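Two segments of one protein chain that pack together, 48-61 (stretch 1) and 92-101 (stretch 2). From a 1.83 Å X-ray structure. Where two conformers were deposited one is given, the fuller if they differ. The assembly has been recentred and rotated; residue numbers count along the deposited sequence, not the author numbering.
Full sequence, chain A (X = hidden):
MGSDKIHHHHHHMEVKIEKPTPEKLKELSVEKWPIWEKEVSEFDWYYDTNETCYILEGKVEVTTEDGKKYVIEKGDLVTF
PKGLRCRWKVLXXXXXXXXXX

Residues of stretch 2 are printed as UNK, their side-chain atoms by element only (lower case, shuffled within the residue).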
# COMPACT_ATOMS: atom_id res chain seq x y z
N ASP A 48 3.66 -3.77 -11.87
CA ASP A 48 4.43 -4.74 -12.68
C ASP A 48 4.45 -6.13 -12.06
O ASP A 48 4.56 -7.16 -12.78
CB ASP A 48 5.90 -4.30 -12.72
CG ASP A 48 6.22 -3.39 -13.86
OD1 ASP A 48 5.32 -3.07 -14.68
OD2 ASP A 48 7.38 -2.94 -14.03
N THR A 49 4.52 -6.11 -10.74
CA THR A 49 4.48 -7.30 -9.88
C THR A 49 3.35 -7.20 -8.86
O THR A 49 2.70 -6.16 -8.70
CB THR A 49 5.83 -7.43 -9.12
OG1 THR A 49 5.93 -6.38 -8.15
CG2 THR A 49 7.07 -7.24 -10.06
N ASN A 50 3.10 -8.30 -8.16
CA ASN A 50 2.34 -8.25 -6.92
C ASN A 50 3.15 -7.44 -5.93
O ASN A 50 4.36 -7.37 -6.01
CB ASN A 50 2.10 -9.66 -6.35
CG ASN A 50 1.22 -10.51 -7.22
OD1 ASN A 50 0.14 -10.11 -7.66
ND2 ASN A 50 1.66 -11.76 -7.45
N GLU A 51 2.47 -6.77 -5.00
CA GLU A 51 3.13 -5.97 -4.00
C GLU A 51 2.34 -5.91 -2.68
O GLU A 51 1.11 -5.74 -2.68
CB GLU A 51 3.33 -4.54 -4.53
CG GLU A 51 4.13 -3.71 -3.56
CD GLU A 51 4.77 -2.52 -4.23
OE1 GLU A 51 4.20 -2.07 -5.24
OE2 GLU A 51 5.87 -2.08 -3.76
N THR A 52 3.03 -6.16 -1.57
CA THR A 52 2.47 -6.02 -0.24
C THR A 52 3.16 -4.88 0.45
O THR A 52 4.39 -4.82 0.39
CB THR A 52 2.68 -7.32 0.55
OG1 THR A 52 2.00 -8.38 -0.15
CG2 THR A 52 2.02 -7.26 1.94
N CYS A 53 2.38 -3.99 1.08
CA CYS A 53 2.86 -2.75 1.73
C CYS A 53 2.31 -2.78 3.15
O CYS A 53 1.14 -3.12 3.35
CB CYS A 53 2.26 -1.50 0.97
SG CYS A 53 2.99 -1.52 -0.72
N TYR A 54 3.16 -2.47 4.11
CA TYR A 54 2.73 -2.18 5.48
C TYR A 54 2.91 -0.66 5.74
O TYR A 54 4.00 -0.13 5.65
CB TYR A 54 3.50 -3.00 6.51
CG TYR A 54 3.03 -2.74 7.92
CD1 TYR A 54 3.83 -2.04 8.84
CD2 TYR A 54 1.72 -3.06 8.30
CE1 TYR A 54 3.38 -1.78 10.09
CE2 TYR A 54 1.25 -2.73 9.55
CZ TYR A 54 2.09 -2.13 10.44
OH TYR A 54 1.62 -1.86 11.71
N ILE A 55 1.82 0.00 6.07
CA ILE A 55 1.82 1.47 6.24
C ILE A 55 2.24 1.89 7.66
O ILE A 55 1.55 1.60 8.68
CB ILE A 55 0.44 2.10 5.87
CG1 ILE A 55 -0.12 1.58 4.56
CG2 ILE A 55 0.48 3.61 5.85
CD1 ILE A 55 0.79 1.70 3.38
N LEU A 56 3.39 2.58 7.72
CA LEU A 56 3.89 3.10 8.97
C LEU A 56 3.26 4.44 9.33
O LEU A 56 3.02 4.73 10.49
CB LEU A 56 5.44 3.26 8.89
CG LEU A 56 6.23 1.95 8.73
CD1 LEU A 56 7.70 2.22 8.57
CD2 LEU A 56 6.00 1.06 9.95
N GLU A 57 3.04 5.28 8.32
CA GLU A 57 2.44 6.58 8.48
C GLU A 57 1.71 6.95 7.21
O GLU A 57 2.10 6.53 6.13
CB GLU A 57 3.50 7.66 8.72
CG GLU A 57 4.39 7.47 9.92
CD GLU A 57 3.65 7.61 11.27
OE1 GLU A 57 2.55 8.19 11.35
OE2 GLU A 57 4.21 7.12 12.28
N GLY A 58 0.67 7.76 7.35
CA GLY A 58 0.05 8.39 6.19
C GLY A 58 -1.34 7.93 5.88
O GLY A 58 -1.95 7.18 6.65
N LYS A 59 -1.84 8.43 4.77
CA LYS A 59 -3.23 8.19 4.35
C LYS A 59 -3.26 8.43 2.87
O LYS A 59 -2.82 9.49 2.38
CB LYS A 59 -4.21 9.13 5.02
CG LYS A 59 -5.68 8.91 4.57
CD LYS A 59 -6.63 9.83 5.22
CE LYS A 59 -8.04 9.45 4.88
NZ LYS A 59 -9.06 10.40 5.54
N VAL A 60 -3.82 7.46 2.14
CA VAL A 60 -3.89 7.50 0.69
C VAL A 60 -5.25 7.05 0.24
O VAL A 60 -5.78 6.10 0.82
CB VAL A 60 -2.87 6.55 0.05
CG1 VAL A 60 -2.82 6.73 -1.45
CG2 VAL A 60 -1.49 6.80 0.63
N GLU A 61 -5.82 7.74 -0.74
CA GLU A 61 -7.05 7.31 -1.44
C GLU A 61 -6.57 6.65 -2.76
O GLU A 61 -5.92 7.32 -3.55
CB GLU A 61 -7.96 8.49 -1.78
CG GLU A 61 -8.72 9.09 -0.58
CD GLU A 61 -9.43 10.44 -0.85
OE1 GLU A 61 -9.13 11.13 -1.87
OE2 GLU A 61 -10.28 10.86 0.01
N UNK A 92 -2.09 12.35 3.39
CA UNK A 92 -1.10 12.59 4.45
C UNK A 92 0.18 11.89 4.06
O UNK A 92 0.13 10.73 3.65
c UNK A 92 -1.62 12.09 5.79
c UNK A 92 -3.56 12.15 7.40
o UNK A 92 -4.72 12.54 7.68
c UNK A 92 -2.92 12.78 6.20
o UNK A 92 -2.94 11.27 8.04
N UNK A 93 1.34 12.53 4.22
CA UNK A 93 2.60 11.91 3.79
C UNK A 93 2.76 10.47 4.23
O UNK A 93 2.58 10.15 5.42
c UNK A 93 3.00 14.08 4.56
c UNK A 93 3.66 12.81 4.42
c UNK A 93 1.56 13.87 4.78
N UNK A 94 3.15 9.63 3.28
CA UNK A 94 3.15 8.16 3.48
C UNK A 94 4.54 7.67 3.72
O UNK A 94 5.48 8.19 3.13
c UNK A 94 2.87 7.49 1.05
c UNK A 94 0.95 7.82 2.44
c UNK A 94 2.35 7.37 2.42
N UNK A 95 4.67 6.72 4.66
CA UNK A 95 5.88 5.92 4.87
C UNK A 95 5.45 4.48 4.97
O UNK A 95 4.54 4.14 5.71
n UNK A 95 9.08 7.41 7.36
c UNK A 95 9.05 8.33 8.30
c UNK A 95 8.72 6.02 7.53
n UNK A 95 8.68 8.04 9.54
c UNK A 95 6.65 6.32 6.12
c UNK A 95 7.87 5.53 6.36
n UNK A 95 9.38 9.56 7.99
N UNK A 96 6.08 3.60 4.20
CA UNK A 96 5.68 2.20 4.21
C UNK A 96 6.85 1.28 3.99
O UNK A 96 7.89 1.68 3.39
c UNK A 96 3.98 2.06 0.73
c UNK A 96 4.63 1.95 3.13
c UNK A 96 4.52 1.52 -0.59
n UNK A 96 3.36 1.11 -1.46
c UNK A 96 5.11 2.07 1.76
N UNK A 97 6.71 0.06 4.51
CA UNK A 97 7.56 -1.09 4.13
C UNK A 97 6.87 -1.79 2.94
O UNK A 97 5.63 -1.89 2.93
c UNK A 97 10.65 -1.28 7.29
n UNK A 97 10.04 -1.78 6.22
c UNK A 97 8.48 -1.08 7.59
c UNK A 97 7.71 -2.07 5.31
n UNK A 97 9.73 -0.86 8.14
c UNK A 97 8.68 -1.63 6.36
N UNK A 98 7.65 -2.28 1.96
CA UNK A 98 7.05 -2.90 0.77
C UNK A 98 7.84 -4.10 0.31
O UNK A 98 9.05 -4.17 0.48
c UNK A 98 8.62 -2.18 -2.12
o UNK A 98 11.77 -0.28 -2.70
c UNK A 98 8.83 -0.42 -0.54
c UNK A 98 8.10 -1.47 -1.04
c UNK A 98 9.85 -1.79 -2.70
c UNK A 98 6.83 -1.89 -0.38
c UNK A 98 10.02 -0.03 -1.11
c UNK A 98 10.54 -0.70 -2.18
N UNK A 99 7.12 -5.08 -0.23
CA UNK A 99 7.71 -6.36 -0.69
C UNK A 99 7.10 -6.66 -2.03
O UNK A 99 5.90 -6.75 -2.14
n UNK A 99 7.35 -9.89 -0.15
c UNK A 99 7.40 -7.50 0.30
o UNK A 99 9.36 -8.82 -0.17
c UNK A 99 8.12 -8.79 -0.03
N UNK A 100 7.93 -6.74 -3.06
CA UNK A 100 7.50 -7.13 -4.41
C UNK A 100 7.56 -8.63 -4.49
O UNK A 100 8.49 -9.22 -3.96
c UNK A 100 8.42 -6.51 -5.46
c UNK A 100 9.52 -4.54 -6.49
c UNK A 100 7.27 -4.32 -5.47
c UNK A 100 8.60 -4.99 -5.38
N UNK A 101 6.58 -9.26 -5.13
CA UNK A 101 6.60 -10.71 -5.22
C UNK A 101 5.82 -11.21 -6.43
O UNK A 101 5.86 -12.41 -6.76
OXT UNK A 101 5.18 -10.43 -7.13
c UNK A 101 4.62 -11.19 -3.64
c UNK A 101 2.39 -12.09 -3.77
c UNK A 101 6.11 -11.34 -3.90
c UNK A 101 2.75 -9.93 -2.79
c UNK A 101 3.74 -12.20 -4.00
c UNK A 101 1.89 -10.94 -3.15
c UNK A 101 4.11 -10.05 -3.03
O HOH W 1 4.08 -10.69 -9.51
O HOH W 2 4.62 -10.45 0.63

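Position 92 carries three carbons, the last holding two oxygens and lying 3.9 Å from Lys-59 CB: a carboxylate on a two-carbon arm, so Glu-92. Its backbone pairs with Lys-59 in both directions, N to Lys-59 O at 3.1 Å and O from Lys-59 N at 3.2 Å.

At position 93 three carbons close a ring onto the backbone N and touch nothing on stretch 1, which makes it Pro-93. With no N-H to give, it donates no backbone hydrogen bond, and its CB points away from stretch 1.

Position 94 has one carbon carrying two more, and one branch tip lies 3.2 Å from CG2 of Val-60. This is Val-94. Opposite it, Gly-58 leaves room: an ideal CB there would fall 2.5 Å from Val-94 CG1, and the glycine's own backbone angles would jam that CB against the preceding carbonyl.

Position 95 shows three carbons, a nitrogen, then a carbon with two nitrogens. Its second carbon lies 4.0 Å from Leu-56 CD1, its CB 4.3 Å from Glu-57 CB: Arg-95. Its O accepts from both Leu-56 N (2.8 Å) and Glu-57 N (3.2 Å), the double acceptance where the register slips by one in a bulge.

Position 96 is four carbons in a row ending in nitrogen, its CB 3.9 Å from Ile-55 CD1: Lys-96. The residue is also bonded covalently to a group elsewhere in the structure.

Position 97 has one carbon and a five-membered ring with two nitrogens, a ring carbon 3.5 Å from Leu-56 CD1, hence His-97. Its backbone exchanges two hydrogen bonds with Tyr-54.

Position 98 bears one carbon, then a ring of six carbons bearing one oxygen; its CB packs 3.9 Å from Cys-53 SG. This is Tyr-98, whose CD1 lies 3.2 Å from Glu-51 OE2, though the ring's end leads away.

Position 99, two carbons with one oxygen and one nitrogen on the second, its CB 4.0 Å from Thr-52 O, is Asn-99. Its backbone forms a reciprocal pair with Thr-52, N to Thr-52 O at 2.8 Å.

Position 100 holds four carbons forked at the second, one tip 3.1 Å from Glu-51 OE2: Leu-100.

Position 101 has one carbon, then a bare ring of six carbons, with Asn-50 CB over its face, 3.5 Å from the centroid, and a terminal OXT: Phe-101. A water bridges Asn-50 N and Phe-101 OXT.

The rule is an antiparallel ladder that alternates hydrogen-bonded pairs with close pairs from Glu-51 to Ile-55, then absorbs two bulges. Side chains alternate: Cys-53 and Tyr-98 share one face, Tyr-54 and His-97 the other. Gly-58 lets the strands come close at the second bulge, the Lys-59 and Glu-92 pair closes one end, and the Phe-101 ring under Asn-50 CB covers the other.

Stretch 2 92-101: EPVRKHYNLF
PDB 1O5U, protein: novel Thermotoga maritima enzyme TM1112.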